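Local coordinates for protein carboxylesterase (PDB 5GMX) that hydrolyses carboxylic esters as a family VIII carboxylesterase of beta-lactamase-like fold, and also shows hydrolytic activity toward oxyimino cephalosporins, at residues Glu14-Val18 with Ala382-Leu387; Gly37-Glu41 with Arg356-Gly360. All blocks are in the same frame, centred on the assembly; numbering follows the deposited sequence.

Contacts 1 and 2 join the two ends of the chain, their centres about 12 Å apart. In sequence the order is 14-18, 37-41, 356-360, 382-387, so contact 2 lies within the span that contact 1 bridges. Helix 16-27 leads into strand 33-40, and strand 357-363 leads into helix 374-385. Contact 2 pairs the strands in the central antiparallel sheet; contact 1 packs the helices side by side on one face of it. They touch directly: Phe15 lies on Leu38 and Ile40, and Ala383 on Met359. N- and C-terminal helices packed on one face of an antiparallel sheet are a feature of the serine beta-lactamase fold, consistent with the family assignment.

Contact 1 (Glu14-Val18 with Ala382-Leu387); sequences EFTKV and AAYRCL
The sulfur of Cys386 is approached from both segments: Glu14 O lies 3.2 Å from Cys386 SG, and Ala382 O, one helical turn back, 3.5 Å from the same SG. Placed anti to its own carbonyl carbon (chi1 -62°), SG reaches across to the start of helix 16-27. It also makes a sulfur-aromatic contact with Phe15, 5.0 Å from SG to the ring centroid and 55° off the normal, hence neither face-on nor edge-on. The tighter touch on this ring is apolar, between Phe15 CD1 and Cys386 CB at 3.5 Å, while Ala383 O stands near the ring plane at its edge.

One turn along, Val18 points CG2 at the helix backbone, 3.6 Å from Ala383 CA. Small side chains permit this approach: the CA atoms of Val18 and Ala382 are 5.0 Å apart.

On the exposed flank, Lys17 and Arg385 cross at about a right angle, with Lys17 CD 3.4 Å above the guanidinium plane, offset toward its rim. Lys17 NZ and Arg385 NH2, both donors, are 3.3 Å apart, so the aliphatic overlap comes with probable charge repulsion. Arg385 also touches a crystal neighbour, which may influence its pose.

Together these contacts set the first turn of helix 16-27 beside the last of helix 374-385, so that the N- and C-terminal helices pack on the same sheet face, as in serine beta-lactamases. Beneath the pair, Val18 rests on Phe36 of strand 33-40, and Phe15 on Val45 and Val46 of strand 43-51.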
loop_
_atom_site.group_PDB
_atom_site.type_symbol
_atom_site.label_atom_id
_atom_site.label_comp_id
_atom_site.label_asym_id
_atom_site.label_seq_id
_atom_site.Cartn_x
_atom_site.Cartn_y
_atom_site.Cartn_z
ATOM N N GLU A 14 17.227 -1.490 -22.828
ATOM C CA GLU A 14 15.957 -1.144 -23.457
ATOM C C GLU A 14 15.100 -0.222 -22.584
ATOM O O GLU A 14 14.116 0.339 -23.060
ATOM C CB GLU A 14 15.160 -2.408 -23.794
ATOM C CG GLU A 14 14.822 -3.283 -22.592
ATOM C CD GLU A 14 15.909 -4.288 -22.225
ATOM O OE1 GLU A 14 15.567 -5.302 -21.570
ATOM O OE2 GLU A 14 17.096 -4.061 -22.563
ATOM N N PHE A 15 15.483 -0.033 -21.324
ATOM C CA PHE A 15 14.698 0.826 -20.442
ATOM C C PHE A 15 15.428 2.104 -20.060
ATOM O O PHE A 15 15.068 2.750 -19.074
ATOM C CB PHE A 15 14.285 0.064 -19.178
ATOM C CG PHE A 15 13.197 -0.929 -19.415
ATOM C CD1 PHE A 15 11.890 -0.510 -19.568
ATOM C CD2 PHE A 15 13.480 -2.279 -19.515
ATOM C CE1 PHE A 15 10.878 -1.419 -19.809
ATOM C CE2 PHE A 15 12.472 -3.194 -19.751
ATOM C CZ PHE A 15 11.172 -2.764 -19.899
ATOM N N THR A 16 16.420 2.479 -20.868
ATOM C CA THR A 16 17.226 3.677 -20.612
ATOM C C THR A 16 16.391 4.940 -20.422
ATOM O O THR A 16 16.710 5.774 -19.569
ATOM C CB THR A 16 18.226 3.931 -21.774
ATOM O OG1 THR A 16 19.056 2.780 -21.944
ATOM C CG2 THR A 16 19.105 5.147 -21.500
ATOM N N LYS A 17 15.314 5.070 -21.195
ATOM C CA LYS A 17 14.429 6.224 -21.081
ATOM C C LYS A 17 13.915 6.378 -19.647
ATOM O O LYS A 17 13.882 7.488 -19.100
ATOM C CB LYS A 17 13.266 6.112 -22.071
ATOM C CG LYS A 17 13.716 6.238 -23.530
ATOM C CD LYS A 17 12.578 6.004 -24.514
ATOM C CE LYS A 17 13.111 5.494 -25.856
ATOM N NZ LYS A 17 14.036 6.454 -26.536
ATOM N N VAL A 18 13.553 5.256 -19.031
ATOM C CA VAL A 18 13.074 5.281 -17.655
ATOM C C VAL A 18 14.139 5.894 -16.763
ATOM O O VAL A 18 13.849 6.806 -15.976
ATOM C CB VAL A 18 12.716 3.880 -17.141
ATOM C CG1 VAL A 18 12.199 3.957 -15.705
ATOM C CG2 VAL A 18 11.697 3.232 -18.058
ATOM N N ALA A 382 7.496 7.063 -19.471
ATOM C CA ALA A 382 8.785 6.571 -19.958
ATOM C C ALA A 382 8.780 5.053 -20.040
ATOM O O ALA A 382 9.204 4.480 -21.034
ATOM C CB ALA A 382 9.913 7.049 -19.069
ATOM N N ALA A 383 8.285 4.411 -18.986
ATOM C CA ALA A 383 8.258 2.961 -18.920
ATOM C C ALA A 383 7.446 2.353 -20.050
ATOM O O ALA A 383 7.851 1.344 -20.625
ATOM C CB ALA A 383 7.713 2.507 -17.587
ATOM N N TYR A 384 6.297 2.948 -20.371
ATOM C CA TYR A 384 5.487 2.363 -21.437
ATOM C C TYR A 384 5.963 2.747 -22.837
ATOM O O TYR A 384 5.518 2.159 -23.824
ATOM C CB TYR A 384 4.010 2.716 -21.256
ATOM C CG TYR A 384 3.339 1.792 -20.259
ATOM C CD1 TYR A 384 2.824 0.564 -20.662
ATOM C CD2 TYR A 384 3.260 2.125 -18.910
ATOM C CE1 TYR A 384 2.225 -0.301 -19.751
ATOM C CE2 TYR A 384 2.655 1.270 -17.991
ATOM C CZ TYR A 384 2.147 0.061 -18.422
ATOM O OH TYR A 384 1.554 -0.785 -17.526
ATOM N N ARG A 385 6.876 3.708 -22.939
ATOM C CA ARG A 385 7.524 3.937 -24.231
ATOM C C ARG A 385 8.495 2.819 -24.623
ATOM O O ARG A 385 8.811 2.644 -25.799
ATOM C CB ARG A 385 8.269 5.267 -24.226
ATOM C CG ARG A 385 7.410 6.446 -24.582
ATOM C CD ARG A 385 8.262 7.669 -24.817
ATOM N NE ARG A 385 9.322 7.445 -25.797
ATOM C CZ ARG A 385 10.299 8.318 -26.017
ATOM N NH1 ARG A 385 10.322 9.447 -25.320
ATOM N NH2 ARG A 385 11.240 8.072 -26.921
ATOM N N CYS A 386 8.968 2.065 -23.638
ATOM C CA CYS A 386 9.983 1.042 -23.873
ATOM C C CYS A 386 9.410 -0.325 -24.245
ATOM O O CYS A 386 10.153 -1.303 -24.358
ATOM C CB CYS A 386 10.872 0.907 -22.633
ATOM S SG CYS A 386 11.789 2.412 -22.220
ATOM N N LEU A 387 8.095 -0.396 -24.433
ATOM C CA LEU A 387 7.434 -1.662 -24.740
ATOM C C LEU A 387 7.027 -1.749 -26.211
ATOM O O LEU A 387 6.091 -1.076 -26.647
ATOM C CB LEU A 387 6.209 -1.837 -23.843
ATOM C CG LEU A 387 6.486 -1.837 -22.336
ATOM C CD1 LEU A 387 5.194 -1.966 -21.536
ATOM C CD2 LEU A 387 7.448 -2.948 -21.966
#

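Contact 2 (Gly37-Glu41 with Arg356-Gly360); sequences GLAIE and RLGMG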
loop_
_atom_site.group_PDB
_atom_site.type_symbol
_atom_site.label_atom_id
_atom_site.label_comp_id
_atom_site.label_asym_id
_atom_site.label_seq_id
_atom_site.Cartn_x
_atom_site.Cartn_y
_atom_site.Cartn_z
ATOM N N GLY A 37 11.668 1.056 -8.838
ATOM C CA GLY A 37 11.833 -0.290 -9.351
ATOM C C GLY A 37 10.858 -0.577 -10.481
ATOM O O GLY A 37 9.753 -0.019 -10.538
ATOM N N LEU A 38 11.286 -1.437 -11.398
ATOM C CA LEU A 38 10.444 -1.883 -12.489
ATOM C C LEU A 38 10.723 -3.352 -12.782
ATOM O O LEU A 38 11.871 -3.756 -13.012
ATOM C CB LEU A 38 10.663 -1.026 -13.740
ATOM C CG LEU A 38 9.852 -1.387 -14.999
ATOM C CD1 LEU A 38 8.393 -1.026 -14.843
ATOM C CD2 LEU A 38 10.415 -0.714 -16.249
ATOM N N ALA A 39 9.668 -4.157 -12.736
ATOM C CA ALA A 39 9.748 -5.573 -13.046
ATOM C C ALA A 39 8.986 -5.870 -14.328
ATOM O O ALA A 39 7.890 -5.355 -14.549
ATOM C CB ALA A 39 9.212 -6.416 -11.895
ATOM N N ILE A 40 9.593 -6.686 -15.181
ATOM C CA ILE A 40 8.973 -7.135 -16.416
ATOM C C ILE A 40 9.063 -8.658 -16.480
ATOM O O ILE A 40 10.137 -9.240 -16.266
ATOM C CB ILE A 40 9.646 -6.507 -17.664
ATOM C CG1 ILE A 40 9.494 -4.987 -17.649
ATOM C CG2 ILE A 40 9.017 -7.041 -18.951
ATOM C CD1 ILE A 40 8.066 -4.525 -17.904
ATOM N N GLU A 41 7.919 -9.288 -16.729
ATOM C CA GLU A 41 7.834 -10.735 -16.910
ATOM C C GLU A 41 8.532 -11.517 -15.804
ATOM O O GLU A 41 9.207 -12.499 -16.069
ATOM C CB GLU A 41 8.410 -11.124 -18.277
ATOM C CG GLU A 41 7.572 -10.613 -19.444
ATOM C CD GLU A 41 8.073 -11.069 -20.809
ATOM O OE1 GLU A 41 8.891 -12.017 -20.873
ATOM O OE2 GLU A 41 7.625 -10.488 -21.824
ATOM N N ARG A 356 2.634 -7.638 -18.188
ATOM C CA ARG A 356 3.360 -8.351 -17.137
ATOM C C ARG A 356 4.365 -7.419 -16.445
ATOM O O ARG A 356 5.506 -7.788 -16.168
ATOM C CB ARG A 356 4.034 -9.603 -17.705
ATOM C CG ARG A 356 3.011 -10.674 -18.107
ATOM C CD ARG A 356 3.604 -11.762 -18.975
ATOM N NE ARG A 356 4.575 -12.576 -18.252
ATOM C CZ ARG A 356 5.466 -13.382 -18.832
ATOM N NH1 ARG A 356 5.523 -13.476 -20.158
ATOM N NH2 ARG A 356 6.308 -14.092 -18.084
ATOM N N LEU A 357 3.902 -6.209 -16.152
ATOM C CA LEU A 357 4.750 -5.144 -15.634
ATOM C C LEU A 357 4.363 -4.787 -14.203
ATOM O O LEU A 357 3.193 -4.585 -13.912
ATOM C CB LEU A 357 4.638 -3.911 -16.538
ATOM C CG LEU A 357 5.338 -2.588 -16.209
ATOM C CD1 LEU A 357 5.644 -1.831 -17.499
ATOM C CD2 LEU A 357 4.487 -1.701 -15.292
ATOM N N GLY A 358 5.341 -4.708 -13.311
ATOM C CA GLY A 358 5.094 -4.218 -11.969
ATOM C C GLY A 358 5.995 -3.025 -11.725
ATOM O O GLY A 358 7.129 -3.000 -12.187
HETATM N N MSE A 359 5.509 -2.034 -10.994
HETATM C CA MSE A 359 6.295 -0.824 -10.807
HETATM C C MSE A 359 6.199 -0.310 -9.384
HETATM O O MSE A 359 5.117 -0.340 -8.776
HETATM C CB MSE A 359 5.844 0.267 -11.785
HETATM C CG MSE A 359 6.684 1.538 -11.686
HETATM SE SE MSE A 359 6.128 2.993 -12.900
HETATM C CE MSE A 359 6.021 1.970 -14.560
ATOM N N GLY A 360 7.325 0.176 -8.861
ATOM C CA GLY A 360 7.360 0.708 -7.510
ATOM C C GLY A 360 8.139 2.007 -7.391
ATOM O O GLY A 360 9.173 2.178 -8.030
#
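Glu41 lies over one face of the Arg356 guanidinium, its CG 3.5 Å above the plane and over the centre. The glutamate chain runs extended beyond CG (chi2 -176°), which carries the carboxylate on over the NH1 side, and its plane lies 9° from that of the guanidinium. Glu41 OE1 and Arg356 NH1 are 3.7 Å apart, a long salt bridge in which the oxygen sits well out of the guanidinium plane and no N-H points at it; the attraction is one of charge alone. A directed bond comes from outside, where Arg356 NE donates to Asn284 OD1.

Beside this stack the strands pair in antiparallel register, their axes 4.7 Å apart at 171°. The hydrogen-bonded pairs are Gly37 with Gly360 and Ala39 with Gly358, each closed by two backbone bonds; Ala39 N to Gly358 O, at 2.8 Å, is the shortest. Glu41 N to Arg356 O (2.9 Å) extends the pairing past the strand ends. Arg356, with a positive phi, belongs to a G1 beta bulge in which it and Leu357 both face Asp352.

Leu38, Ile40, Leu357 and Met359 (selenomethionine in the crystal) share one face. Leu38 CD1 touches both Leu357 CG at 3.7 Å and Met359 CE at 3.8 Å, and Ile40 CD1 meets Leu357 CD1 at 3.6 Å. Ala39 provides the sole side chain of the four residues on the opposite face, the others being glycines.

Within the sheet, strands 33-40 and 357-363 lie between 43-51 and 348-352, so strands from the two ends of the chain pair at its middle, as in serine beta-lactamases. The face bearing Leu38 and Met359 is covered by helix 374-385, through Ile380 and Tyr384, and by the start of helix 16-27.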